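Local coordinates for cellulase (Uncultured bacterium, PDB 6XSO), which probably hydrolyses internal beta-1,4 linkages of cellulose and related plant polysaccharides, including xylan, as a family 5 endoglucanase of broad specificity, at residues A[184-194]-A[243-251]; A[304-312]-A[328-336]. One frame throughout, in Å; residues are numbered along the deposited sequence.

Overall arrangement
Both contacts belong to one eight-stranded TIM barrel, but one joins loops at its margin and the other packs a helix on a strand. Interaction 1 (184-194 with 243-251) links the connections that follow strands 168-171 and 229-232; partly buried, it lies about 22 Å from the centre of the chain. Interaction 2 (304-312 with 328-336) is wholly buried, about 14 Å from that centre, and sets helix 325-341 against strand 304-309, the seventh, where E308 is probably the nucleophile, as in family 5 relatives. The two centres are 24 Å apart and the nearest atoms about 8 Å, without touching. Separately, a bound 2-hydroxybutanedioic acid lies about 9 Å from the side chain of M328.

Interaction 1 of 2, residues A[184-194]-A[243-251]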
ATOM      1  N   CYS A 184      -9.120   3.372  13.126  1.00 22.12           N
ATOM      2  CA  CYS A 184      -8.569   2.738  14.325  1.00 20.58           C
ATOM      3  C   CYS A 184      -8.995   1.281  14.465  1.00 21.22           C
ATOM      4  O   CYS A 184      -8.148   0.388  14.574  1.00 20.49           O
ATOM      5  CB  CYS A 184      -8.909   3.510  15.613  1.00 22.12           C
ATOM      6  SG  CYS A 184      -8.455   5.251  15.564  1.00 25.53           S
ATOM      7  N   PHE A 185     -10.302   1.028  14.463  1.00 20.35           N
ATOM      8  CA  PHE A 185     -10.837  -0.324  14.500  1.00 21.64           C
ATOM      9  C   PHE A 185     -12.290  -0.272  14.038  1.00 20.27           C
ATOM     10  O   PHE A 185     -12.942   0.776  14.097  1.00 20.18           O
ATOM     11  CB  PHE A 185     -10.684  -0.950  15.898  1.00 19.84           C
ATOM     12  CG  PHE A 185     -11.334  -0.169  17.005  1.00 19.61           C
ATOM     13  CD1 PHE A 185     -12.682  -0.328  17.302  1.00 21.13           C
ATOM     14  CD2 PHE A 185     -10.583   0.726  17.768  1.00 23.84           C
ATOM     15  CE1 PHE A 185     -13.272   0.406  18.335  1.00 23.60           C
ATOM     16  CE2 PHE A 185     -11.172   1.451  18.795  1.00 22.37           C
ATOM     17  CZ  PHE A 185     -12.513   1.294  19.068  1.00 23.74           C
ATOM     18  N   ALA A 186     -12.791  -1.414  13.560  1.00 20.10           N
ATOM     19  CA  ALA A 186     -14.142  -1.441  13.016  1.00 20.18           C
ATOM     20  C   ALA A 186     -15.155  -1.059  14.090  1.00 19.65           C
ATOM     21  O   ALA A 186     -15.125  -1.576  15.215  1.00 20.78           O
ATOM     22  CB  ALA A 186     -14.471  -2.813  12.439  1.00 21.60           C
ATOM     23  N   SER A 187     -16.053  -0.137  13.731  1.00 20.35           N
ATOM     24  CA  SER A 187     -17.165   0.395  14.543  1.00 21.87           C
ATOM     25  C   SER A 187     -16.760   1.465  15.554  1.00 20.56           C
ATOM     26  O   SER A 187     -17.602   1.905  16.332  1.00 23.08           O
ATOM     27  CB  SER A 187     -18.021  -0.698  15.205  1.00 21.40           C
ATOM     28  OG  SER A 187     -17.480  -1.152  16.431  1.00 21.23           O
ATOM     29  N   PHE A 188     -15.510   1.945  15.526  1.00 21.62           N
ATOM     30  CA  PHE A 188     -15.080   3.017  16.427  1.00 21.70           C
ATOM     31  C   PHE A 188     -15.956   4.256  16.307  1.00 23.14           C
ATOM     32  O   PHE A 188     -16.161   4.964  17.299  1.00 24.64           O
ATOM     33  CB  PHE A 188     -13.606   3.328  16.151  1.00 19.95           C
ATOM     34  CG  PHE A 188     -13.027   4.480  16.955  1.00 23.20           C
ATOM     35  CD1 PHE A 188     -13.090   4.494  18.341  1.00 26.43           C
ATOM     36  CD2 PHE A 188     -12.398   5.526  16.312  1.00 27.06           C
ATOM     37  CE1 PHE A 188     -12.547   5.541  19.058  1.00 30.22           C
ATOM     38  CE2 PHE A 188     -11.856   6.573  17.026  1.00 31.98           C
ATOM     39  CZ  PHE A 188     -11.935   6.579  18.399  1.00 29.74           C
ATOM     40  N   ALA A 189     -16.501   4.521  15.124  1.00 22.86           N
ATOM     41  CA  ALA A 189     -17.314   5.717  14.909  1.00 20.67           C
ATOM     42  C   ALA A 189     -18.776   5.531  15.299  1.00 25.73           C
ATOM     43  O   ALA A 189     -19.570   6.471  15.158  1.00 26.42           O
ATOM     44  CB  ALA A 189     -17.203   6.170  13.453  1.00 24.78           C
ATOM     45  N   ALA A 190     -19.149   4.353  15.797  1.00 23.83           N
ATOM     46  CA  ALA A 190     -20.513   4.128  16.227  1.00 25.08           C
ATOM     47  C   ALA A 190     -20.790   4.842  17.548  1.00 24.54           C
ATOM     48  O   ALA A 190     -19.880   5.279  18.255  1.00 27.12           O
ATOM     49  CB  ALA A 190     -20.760   2.635  16.445  1.00 25.38           C
ATOM     50  N   SER A 191     -22.077   4.939  17.886  1.00 26.36           N
ATOM     51  CA  SER A 191     -22.462   5.403  19.215  1.00 28.81           C
ATOM     52  C   SER A 191     -21.724   4.592  20.270  1.00 28.63           C
ATOM     53  O   SER A 191     -21.618   3.363  20.163  1.00 29.40           O
ATOM     54  CB  SER A 191     -23.970   5.255  19.392  1.00 40.08           C
ATOM     55  OG  SER A 191     -24.644   6.059  18.440  1.00 51.87           O
ATOM     56  N   GLY A 192     -21.191   5.282  21.275  1.00 29.63           N
ATOM     57  CA  GLY A 192     -20.470   4.597  22.326  1.00 30.89           C
ATOM     58  C   GLY A 192     -19.133   4.034  21.912  1.00 29.30           C
ATOM     59  O   GLY A 192     -18.501   3.327  22.702  1.00 28.08           O
ATOM     60  N   GLN A 193     -18.681   4.330  20.692  0.59 26.51           N
ATOM     61  CA  GLN A 193     -17.385   3.907  20.172  0.59 25.77           C
ATOM     62  C   GLN A 193     -17.308   2.411  19.896  0.59 24.24           C
ATOM     63  O   GLN A 193     -16.209   1.871  19.748  0.59 24.47           O
ATOM     64  CB  GLN A 193     -16.223   4.362  21.065  0.59 26.75           C
ATOM     65  CG  GLN A 193     -16.028   5.875  21.091  0.59 31.42           C
ATOM     66  CD  GLN A 193     -17.082   6.606  21.903  0.59 32.67           C
ATOM     67  OE1 GLN A 193     -17.214   6.390  23.109  0.59 34.64           O
ATOM     68  NE2 GLN A 193     -17.836   7.483  21.246  0.59 36.71           N
ATOM     69  N   TYR A 194     -18.451   1.728  19.799  1.00 24.27           N
ATOM     70  CA  TYR A 194     -18.455   0.320  19.415  1.00 24.21           C
ATOM     71  C   TYR A 194     -19.854  -0.126  19.010  1.00 22.69           C
ATOM     72  O   TYR A 194     -20.854   0.315  19.581  1.00 24.79           O
ATOM     73  CB  TYR A 194     -17.947  -0.587  20.548  1.00 24.25           C
ATOM     74  CG  TYR A 194     -17.526  -1.957  20.083  1.00 21.27           C
ATOM     75  CD1 TYR A 194     -16.418  -2.118  19.254  1.00 23.74           C
ATOM     76  CD2 TYR A 194     -18.238  -3.085  20.453  1.00 24.76           C
ATOM     77  CE1 TYR A 194     -16.050  -3.362  18.814  1.00 23.02           C
ATOM     78  CE2 TYR A 194     -17.864  -4.336  20.025  1.00 22.97           C
ATOM     79  CZ  TYR A 194     -16.790  -4.466  19.203  1.00 22.41           C
ATOM     80  OH  TYR A 194     -16.389  -5.711  18.760  1.00 25.78           O
ATOM     81  N   TRP A 243      -5.109   2.403  24.329  1.00 26.40           N
ATOM     82  CA  TRP A 243      -6.126   3.333  24.809  1.00 27.81           C
ATOM     83  C   TRP A 243      -7.546   2.827  24.605  1.00 29.13           C
ATOM     84  O   TRP A 243      -8.487   3.432  25.130  1.00 31.33           O
ATOM     85  CB  TRP A 243      -5.922   4.730  24.174  1.00 30.95           C
ATOM     86  CG  TRP A 243      -5.889   4.778  22.672  1.00 29.09           C
ATOM     87  CD1 TRP A 243      -4.788   4.720  21.866  1.00 28.39           C
ATOM     88  CD2 TRP A 243      -7.013   4.914  21.803  1.00 29.26           C
ATOM     89  NE1 TRP A 243      -5.158   4.795  20.549  1.00 29.93           N
ATOM     90  CE2 TRP A 243      -6.520   4.917  20.480  1.00 30.66           C
ATOM     91  CE3 TRP A 243      -8.390   5.036  22.014  1.00 30.08           C
ATOM     92  CZ2 TRP A 243      -7.351   5.027  19.377  1.00 29.96           C
ATOM     93  CZ3 TRP A 243      -9.223   5.134  20.905  1.00 30.61           C
ATOM     94  CH2 TRP A 243      -8.695   5.135  19.603  1.00 31.09           C
ATOM     95  N   ASN A 244      -7.724   1.738  23.860  1.00 25.14           N
ATOM     96  CA  ASN A 244      -9.021   1.107  23.677  1.00 24.07           C
ATOM     97  C   ASN A 244      -8.752  -0.380  23.521  1.00 23.42           C
ATOM     98  O   ASN A 244      -7.785  -0.765  22.860  1.00 24.22           O
ATOM     99  CB  ASN A 244      -9.727   1.655  22.427  1.00 26.77           C
ATOM    100  CG  ASN A 244     -11.144   1.128  22.273  1.00 26.36           C
ATOM    101  OD1 ASN A 244     -11.354  -0.033  21.914  1.00 24.89           O
ATOM    102  ND2 ASN A 244     -12.126   1.984  22.535  1.00 26.24           N
ATOM    103  N   ALA A 245      -9.602  -1.205  24.128  1.00 24.31           N
ATOM    104  CA  ALA A 245      -9.412  -2.649  24.104  1.00 25.28           C
ATOM    105  C   ALA A 245      -9.626  -3.281  22.736  1.00 27.13           C
ATOM    106  O   ALA A 245      -9.371  -4.482  22.601  1.00 26.53           O
ATOM    107  CB  ALA A 245     -10.374  -3.331  25.084  1.00 28.45           C
ATOM    108  N   HIS A 246     -10.097  -2.529  21.735  1.00 22.18           N
ATOM    109  CA  HIS A 246     -10.330  -3.064  20.398  1.00 21.86           C
ATOM    110  C   HIS A 246      -9.224  -2.732  19.417  1.00 21.22           C
ATOM    111  O   HIS A 246      -9.314  -3.127  18.253  1.00 20.34           O
ATOM    112  CB  HIS A 246     -11.662  -2.556  19.833  1.00 21.25           C
ATOM    113  CG  HIS A 246     -12.838  -3.016  20.625  1.00 21.85           C
ATOM    114  ND1 HIS A 246     -13.287  -4.319  20.580  1.00 27.35           N
ATOM    115  CD2 HIS A 246     -13.639  -2.367  21.498  1.00 24.14           C
ATOM    116  CE1 HIS A 246     -14.312  -4.453  21.401  1.00 25.21           C
ATOM    117  NE2 HIS A 246     -14.564  -3.280  21.950  1.00 26.40           N
ATOM    118  N   LEU A 247      -8.164  -2.061  19.864  1.00 22.51           N
ATOM    119  CA  LEU A 247      -7.146  -1.599  18.928  1.00 20.25           C
ATOM    120  C   LEU A 247      -6.444  -2.748  18.222  1.00 19.69           C
ATOM    121  O   LEU A 247      -6.001  -2.582  17.085  1.00 20.05           O
ATOM    122  CB  LEU A 247      -6.133  -0.724  19.646  1.00 21.15           C
ATOM    123  CG  LEU A 247      -6.642   0.674  19.979  1.00 23.22           C
ATOM    124  CD1 LEU A 247      -5.677   1.345  20.921  1.00 27.25           C
ATOM    125  CD2 LEU A 247      -6.801   1.461  18.720  1.00 24.07           C
ATOM    126  N   LYS A 248      -6.345  -3.919  18.852  1.00 21.09           N
ATOM    127  CA  LYS A 248      -5.683  -5.024  18.172  1.00 21.33           C
ATOM    128  C   LYS A 248      -6.617  -5.794  17.254  1.00 22.37           C
ATOM    129  O   LYS A 248      -6.136  -6.657  16.517  1.00 20.97           O
ATOM    130  CB  LYS A 248      -5.069  -6.009  19.165  1.00 23.16           C
ATOM    131  CG  LYS A 248      -3.990  -5.399  20.087  1.00 31.16           C
ATOM    132  CD  LYS A 248      -2.746  -5.047  19.322  1.00 31.85           C
ATOM    133  CE  LYS A 248      -1.609  -4.611  20.266  1.00 31.11           C
ATOM    134  NZ  LYS A 248      -1.812  -3.258  20.875  1.00 28.99           N
ATOM    135  N   ASP A 249      -7.923  -5.521  17.291  1.00 21.38           N
ATOM    136  CA  ASP A 249      -8.857  -6.314  16.493  1.00 20.87           C
ATOM    137  C   ASP A 249      -8.537  -6.307  14.995  1.00 20.38           C
ATOM    138  O   ASP A 249      -8.682  -7.365  14.369  1.00 21.77           O
ATOM    139  CB  ASP A 249     -10.309  -5.880  16.755  1.00 21.55           C
ATOM    140  CG  ASP A 249     -10.784  -6.155  18.191  1.00 24.57           C
ATOM    141  OD1 ASP A 249      -9.998  -6.586  19.059  1.00 24.83           O
ATOM    142  OD2 ASP A 249     -11.988  -5.942  18.445  1.00 27.04           O
ATOM    143  N   PRO A 250      -8.127  -5.199  14.362  1.00 20.53           N
ATOM    144  CA  PRO A 250      -7.729  -5.283  12.938  1.00 19.68           C
ATOM    145  C   PRO A 250      -6.623  -6.290  12.676  1.00 20.76           C
ATOM    146  O   PRO A 250      -6.548  -6.872  11.580  1.00 20.75           O
ATOM    147  CB  PRO A 250      -7.308  -3.842  12.608  1.00 20.53           C
ATOM    148  CG  PRO A 250      -8.170  -3.019  13.527  1.00 20.10           C
ATOM    149  CD  PRO A 250      -8.149  -3.805  14.842  1.00 19.67           C
ATOM    150  N   LEU A 251      -5.768  -6.538  13.661  1.00 19.93           N
ATOM    151  CA  LEU A 251      -4.717  -7.529  13.495  1.00 20.48           C
ATOM    152  C   LEU A 251      -5.212  -8.939  13.810  1.00 22.62           C
ATOM    153  O   LEU A 251      -4.977  -9.876  13.040  1.00 23.15           O
ATOM    154  CB  LEU A 251      -3.519  -7.215  14.403  1.00 19.74           C
ATOM    155  CG  LEU A 251      -2.909  -5.814  14.394  1.00 21.62           C
ATOM    156  CD1 LEU A 251      -1.594  -5.814  15.171  1.00 23.13           C
ATOM    157  CD2 LEU A 251      -2.660  -5.266  12.996  1.00 23.79           C
TER
HETATM  158  O   HOH W   1      -5.598  -0.379  15.442  1.00 20.64           O
HETATM  159  O   HOH W   2     -14.890   0.929  22.063  1.00 27.25           O
HETATM  160  O   HOH W   3     -14.211  -6.044  17.228  1.00 25.77           O
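F185, Y194 and H246 make an aromatic cluster that ties together two loops of the TIM barrel, one after strand 168-171 and one after strand 229-232. H246 serves both of its neighbours. Its imidazole lies flat on the Y194 phenol in an offset stack, centroids 3.8 Å apart and planes only 8° apart, while its CB sits over the centre of the F185 ring, 3.6 Å from the centroid, as a CH-pi contact. On the opposite face F188 CB, from F185's own loop, lies nearer the rim, so the buried phenyl is held between its own loop and H246 of the other. H246 ND1 donates to D249 OD2 at 3.0 Å, within the ring plane but from above the carboxylate plane. That bond probably makes the ring more electron-rich and limits its rotation about CB-CG. Water 3 links the same OD2 to Y194 OH. With an alanine at Y194, one imidazole face would probably lose its stacking partner, and water 3 its link to the phenol. N244 suits its place because its amide works in several directions: OD1 accepts from H246 N at 2.8 Å, closing an Asx turn, and lies 3.3 Å from F185 CZ, amide and ring planes 34° apart, while ND2 reaches Q193 O through water 2. Water 1 similarly joins C184 O to L247 O. Next to this, W243 and F188 form an offset edge-to-face pair, the indole edge toward the F188 ring. C184 adds a sulfur-aromatic contact at that edge, SG 4.0 Å from W243 CZ2.

Interaction 2 of 2, residues A[304-312]-A[328-336]; sequences VIIGEWSTS and MFQFVDDFV
The W309 indole has the F335 phenyl over one face, in an offset stack with centroids 4.6 Å apart and planes 19° apart. F335 CD2 lies 3.5 Å from W309 CE3, toward the rim of the indole. At the indole edge, near its plane, F331 CE2 comes within 3.7 Å of W309 CZ3, and F335 CB lies over the rim of one face of the F331 ring. Y348 adds an edge-to-face ring contact with W309. The methyls V332 CG2 and V336 CG2 approach the benzo end of the indole obliquely, V336 CG2 being 3.8 Å from W309 CZ2. M328, F331, V332, F335 and V336 follow the three- and four-residue spacing of one side of helix 325-341, the inward side, which packs on strand 304-309 and the residues that follow it in a beta-alpha unit of the TIM barrel. Large apolar side chains suit this layer between strand and helix. Earlier on the strand, I306 CD1 meets F335 CZ from the opposite direction, 3.8 Å away. With OG1 between backbone N and carbonyl carbon (chi1 66°), T311 directs its hydroxyl to D320 and its methyl CG2 to the F331 ring, 3.8 Å from CE2. S310 OG bonds to Y348 OH, and the extended M328 chain brings CE within 3.9 Å of S310 OG. The carbonyl S310 O is buried near the F331 ring with no polar partner.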
ATOM      1  N   VAL A 304       5.391  -8.683   6.912  1.00 20.86           N
ATOM      2  CA  VAL A 304       4.601  -7.462   6.986  1.00 19.93           C
ATOM      3  C   VAL A 304       5.270  -6.345   6.206  1.00 17.30           C
ATOM      4  O   VAL A 304       6.499  -6.169   6.243  1.00 18.75           O
ATOM      5  CB  VAL A 304       4.357  -7.050   8.449  1.00 18.24           C
ATOM      6  CG1 VAL A 304       3.653  -5.693   8.551  1.00 19.91           C
ATOM      7  CG2 VAL A 304       3.565  -8.124   9.160  1.00 21.04           C
ATOM      8  N   ILE A 305       4.438  -5.568   5.525  1.00 19.70           N
ATOM      9  CA  ILE A 305       4.835  -4.346   4.841  1.00 18.11           C
ATOM     10  C   ILE A 305       4.121  -3.183   5.509  1.00 18.71           C
ATOM     11  O   ILE A 305       2.889  -3.194   5.635  1.00 19.07           O
ATOM     12  CB  ILE A 305       4.481  -4.396   3.339  1.00 17.20           C
ATOM     13  CG1 ILE A 305       5.221  -5.536   2.644  1.00 20.48           C
ATOM     14  CG2 ILE A 305       4.701  -3.010   2.690  1.00 19.46           C
ATOM     15  CD1 ILE A 305       4.650  -5.885   1.254  1.00 21.80           C
ATOM     16  N   ILE A 306       4.884  -2.177   5.932  1.00 18.56           N
ATOM     17  CA  ILE A 306       4.318  -0.889   6.358  1.00 18.37           C
ATOM     18  C   ILE A 306       4.294  -0.052   5.080  1.00 19.46           C
ATOM     19  O   ILE A 306       5.291   0.568   4.667  1.00 19.49           O
ATOM     20  CB  ILE A 306       5.105  -0.268   7.512  1.00 17.27           C
ATOM     21  CG1 ILE A 306       5.073  -1.203   8.726  1.00 18.02           C
ATOM     22  CG2 ILE A 306       4.549   1.109   7.848  1.00 19.47           C
ATOM     23  CD1 ILE A 306       5.981  -0.713   9.872  1.00 19.70           C
ATOM     24  N   GLY A 307       3.155  -0.110   4.379  1.00 17.35           N
ATOM     25  CA  GLY A 307       3.089   0.385   3.017  1.00 17.56           C
ATOM     26  C   GLY A 307       2.924   1.870   2.890  1.00 17.86           C
ATOM     27  O   GLY A 307       3.008   2.388   1.774  1.00 17.68           O
ATOM     28  N   GLU A 308       2.636   2.551   3.996  1.00 17.30           N
ATOM     29  CA  GLU A 308       2.715   3.998   4.059  1.00 16.98           C
ATOM     30  C   GLU A 308       3.187   4.360   5.449  1.00 17.07           C
ATOM     31  O   GLU A 308       2.705   3.796   6.432  1.00 17.81           O
ATOM     32  CB  GLU A 308       1.355   4.695   3.894  1.00 17.63           C
ATOM     33  CG  GLU A 308       0.640   4.404   2.591  1.00 17.15           C
ATOM     34  CD  GLU A 308      -0.702   5.086   2.478  1.00 17.90           C
ATOM     35  OE1 GLU A 308      -1.006   5.995   3.297  1.00 19.15           O
ATOM     36  OE2 GLU A 308      -1.441   4.735   1.524  1.00 19.51           O
ATOM     37  N   TRP A 309       4.132   5.302   5.528  1.00 17.50           N
ATOM     38  CA  TRP A 309       4.453   5.910   6.809  1.00 18.55           C
ATOM     39  C   TRP A 309       4.980   7.322   6.614  1.00 19.34           C
ATOM     40  O   TRP A 309       5.429   7.708   5.530  1.00 18.89           O
ATOM     41  CB  TRP A 309       5.471   5.093   7.607  1.00 18.28           C
ATOM     42  CG  TRP A 309       6.870   5.083   6.988  1.00 17.05           C
ATOM     43  CD1 TRP A 309       7.247   4.440   5.838  1.00 19.02           C
ATOM     44  CD2 TRP A 309       8.051   5.728   7.489  1.00 17.91           C
ATOM     45  NE1 TRP A 309       8.588   4.650   5.591  1.00 17.92           N
ATOM     46  CE2 TRP A 309       9.100   5.430   6.588  1.00 18.06           C
ATOM     47  CE3 TRP A 309       8.321   6.527   8.601  1.00 19.73           C
ATOM     48  CZ2 TRP A 309      10.393   5.894   6.774  1.00 18.08           C
ATOM     49  CZ3 TRP A 309       9.621   6.978   8.792  1.00 18.73           C
ATOM     50  CH2 TRP A 309      10.633   6.660   7.880  1.00 20.05           C
ATOM     51  N   SER A 310       4.894   8.079   7.708  1.00 19.59           N
ATOM     52  CA  SER A 310       5.452   9.412   7.922  1.00 19.38           C
ATOM     53  C   SER A 310       5.086   9.689   9.382  1.00 20.41           C
ATOM     54  O   SER A 310       4.915   8.746  10.166  1.00 22.39           O
ATOM     55  CB  SER A 310       4.932  10.442   6.941  1.00 19.85           C
ATOM     56  OG  SER A 310       5.603  11.681   7.182  1.00 20.60           O
ATOM     57  N   THR A 311       4.950  10.949   9.777  1.00 21.35           N
ATOM     58  CA  THR A 311       4.456  11.266  11.109  1.00 20.71           C
ATOM     59  C   THR A 311       3.019  11.748  11.006  1.00 22.09           C
ATOM     60  O   THR A 311       2.487  11.972   9.917  1.00 22.56           O
ATOM     61  CB  THR A 311       5.294  12.341  11.797  1.00 21.70           C
ATOM     62  OG1 THR A 311       5.130  13.573  11.082  1.00 26.40           O
ATOM     63  CG2 THR A 311       6.744  11.935  11.842  1.00 22.62           C
ATOM     64  N   SER A 312       2.398  11.943  12.169  1.00 23.23           N
ATOM     65  CA  SER A 312       0.986  12.292  12.208  1.00 22.24           C
ATOM     66  C   SER A 312       0.699  13.649  11.586  1.00 25.89           C
ATOM     67  O   SER A 312      -0.444  13.910  11.206  1.00 25.73           O
ATOM     68  CB  SER A 312       0.500  12.292  13.657  1.00 23.32           C
ATOM     69  OG  SER A 312       1.132  13.329  14.396  1.00 24.93           O
ATOM     70  N   MET A 328      12.136  14.515  13.876  1.00 20.18           N
ATOM     71  CA  MET A 328      11.602  13.665  12.826  1.00 19.86           C
ATOM     72  C   MET A 328      12.680  12.741  12.271  1.00 20.11           C
ATOM     73  O   MET A 328      12.427  11.553  12.020  1.00 20.55           O
ATOM     74  CB  MET A 328      11.001  14.512  11.704  1.00 22.69           C
ATOM     75  CG  MET A 328      10.413  13.656  10.621  1.00 22.89           C
ATOM     76  SD  MET A 328       9.674  14.665   9.344  1.00 26.77           S
ATOM     77  CE  MET A 328       8.977  13.388   8.308  1.00 24.01           C
ATOM     78  N   PHE A 329      13.883  13.277  12.041  1.00 20.86           N
ATOM     79  CA  PHE A 329      14.977  12.463  11.525  1.00 20.87           C
ATOM     80  C   PHE A 329      15.409  11.393  12.529  1.00 22.38           C
ATOM     81  O   PHE A 329      15.782  10.287  12.126  1.00 22.75           O
ATOM     82  CB  PHE A 329      16.154  13.362  11.129  1.00 22.35           C
ATOM     83  CG  PHE A 329      15.939  14.169   9.851  1.00 22.21           C
ATOM     84  CD1 PHE A 329      14.762  14.122   9.123  1.00 23.68           C
ATOM     85  CD2 PHE A 329      16.950  14.972   9.378  1.00 25.89           C
ATOM     86  CE1 PHE A 329      14.617  14.873   7.945  1.00 24.51           C
ATOM     87  CE2 PHE A 329      16.804  15.706   8.211  1.00 26.22           C
ATOM     88  CZ  PHE A 329      15.659  15.667   7.509  1.00 25.48           C
ATOM     89  N   GLN A 330      15.388  11.705  13.829  0.53 22.42           N
ATOM     90  CA  GLN A 330      15.693  10.684  14.829  0.53 20.96           C
ATOM     91  C   GLN A 330      14.621   9.605  14.835  0.53 23.24           C
ATOM     92  O   GLN A 330      14.920   8.419  15.035  0.53 21.81           O
ATOM     93  CB  GLN A 330      15.816  11.324  16.210  0.53 23.03           C
ATOM     94  CG  GLN A 330      16.882  12.393  16.282  0.53 24.38           C
ATOM     95  CD  GLN A 330      16.763  13.242  17.534  0.53 23.73           C
ATOM     96  OE1 GLN A 330      16.676  12.717  18.650  0.53 28.06           O
ATOM     97  NE2 GLN A 330      16.745  14.560  17.360  0.53 30.66           N
ATOM     98  N   PHE A 331      13.367  10.003  14.612  1.00 21.60           N
ATOM     99  CA  PHE A 331      12.279   9.043  14.482  1.00 20.82           C
ATOM    100  C   PHE A 331      12.503   8.146  13.270  1.00 18.63           C
ATOM    101  O   PHE A 331      12.369   6.916  13.359  1.00 20.44           O
ATOM    102  CB  PHE A 331      10.935   9.800  14.389  1.00 19.55           C
ATOM    103  CG  PHE A 331       9.826   9.004  13.749  1.00 20.37           C
ATOM    104  CD1 PHE A 331       9.241   7.956  14.429  1.00 20.23           C
ATOM    105  CD2 PHE A 331       9.383   9.304  12.475  1.00 21.81           C
ATOM    106  CE1 PHE A 331       8.232   7.211  13.853  1.00 18.75           C
ATOM    107  CE2 PHE A 331       8.385   8.557  11.883  1.00 21.98           C
ATOM    108  CZ  PHE A 331       7.802   7.519  12.578  1.00 18.95           C
ATOM    109  N   VAL A 332      12.845   8.757  12.121  1.00 20.30           N
ATOM    110  CA  VAL A 332      13.130   8.008  10.891  1.00 19.54           C
ATOM    111  C   VAL A 332      14.206   6.961  11.144  1.00 21.36           C
ATOM    112  O   VAL A 332      14.065   5.787  10.771  1.00 20.66           O
ATOM    113  CB  VAL A 332      13.554   8.983   9.772  1.00 19.67           C
ATOM    114  CG1 VAL A 332      14.290   8.266   8.645  1.00 19.64           C
ATOM    115  CG2 VAL A 332      12.351   9.778   9.271  1.00 18.56           C
ATOM    116  N   ASP A 333      15.331   7.387  11.715  1.00 20.48           N
ATOM    117  CA  ASP A 333      16.435   6.464  11.934  1.00 21.99           C
ATOM    118  C   ASP A 333      15.955   5.217  12.667  1.00 20.50           C
ATOM    119  O   ASP A 333      16.279   4.086  12.289  1.00 21.44           O
ATOM    120  CB  ASP A 333      17.509   7.130  12.801  1.00 22.27           C
ATOM    121  CG  ASP A 333      18.310   8.194  12.077  1.00 23.86           C
ATOM    122  OD1 ASP A 333      18.173   8.364  10.861  1.00 22.01           O
ATOM    123  OD2 ASP A 333      19.107   8.881  12.762  1.00 26.34           O
ATOM    124  N   ASP A 334      15.211   5.422  13.757  1.00 20.26           N
ATOM    125  CA  ASP A 334      14.814   4.306  14.614  1.00 21.08           C
ATOM    126  C   ASP A 334      13.696   3.477  13.984  1.00 22.47           C
ATOM    127  O   ASP A 334      13.669   2.248  14.139  1.00 20.92           O
ATOM    128  CB  ASP A 334      14.404   4.839  15.985  1.00 20.90           C
ATOM    129  CG  ASP A 334      13.891   3.741  16.903  1.00 20.96           C
ATOM    130  OD1 ASP A 334      14.742   2.991  17.446  1.00 24.47           O
ATOM    131  OD2 ASP A 334      12.646   3.657  17.061  1.00 21.70           O
ATOM    132  N   PHE A 335      12.742   4.131  13.314  1.00 20.10           N
ATOM    133  CA  PHE A 335      11.621   3.426  12.689  1.00 18.27           C
ATOM    134  C   PHE A 335      12.126   2.473  11.618  1.00 20.02           C
ATOM    135  O   PHE A 335      11.772   1.286  11.602  1.00 20.07           O
ATOM    136  CB  PHE A 335      10.671   4.466  12.091  1.00 19.45           C
ATOM    137  CG  PHE A 335       9.358   3.908  11.605  1.00 18.80           C
ATOM    138  CD1 PHE A 335       8.291   3.794  12.466  1.00 20.18           C
ATOM    139  CD2 PHE A 335       9.191   3.541  10.280  1.00 19.66           C
ATOM    140  CE1 PHE A 335       7.080   3.301  12.012  1.00 22.84           C
ATOM    141  CE2 PHE A 335       7.971   3.060   9.825  1.00 21.65           C
ATOM    142  CZ  PHE A 335       6.934   2.920  10.695  1.00 21.60           C
ATOM    143  N   VAL A 336      13.003   2.969  10.740  1.00 20.41           N
ATOM    144  CA  VAL A 336      13.560   2.123   9.690  1.00 20.33           C
ATOM    145  C   VAL A 336      14.365   0.989  10.298  1.00 22.08           C
ATOM    146  O   VAL A 336      14.273  -0.156   9.849  1.00 20.66           O
ATOM    147  CB  VAL A 336      14.388   2.972   8.706  1.00 21.15           C
ATOM    148  CG1 VAL A 336      15.189   2.088   7.752  1.00 23.37           C
ATOM    149  CG2 VAL A 336      13.436   3.880   7.909  1.00 20.44           C
TER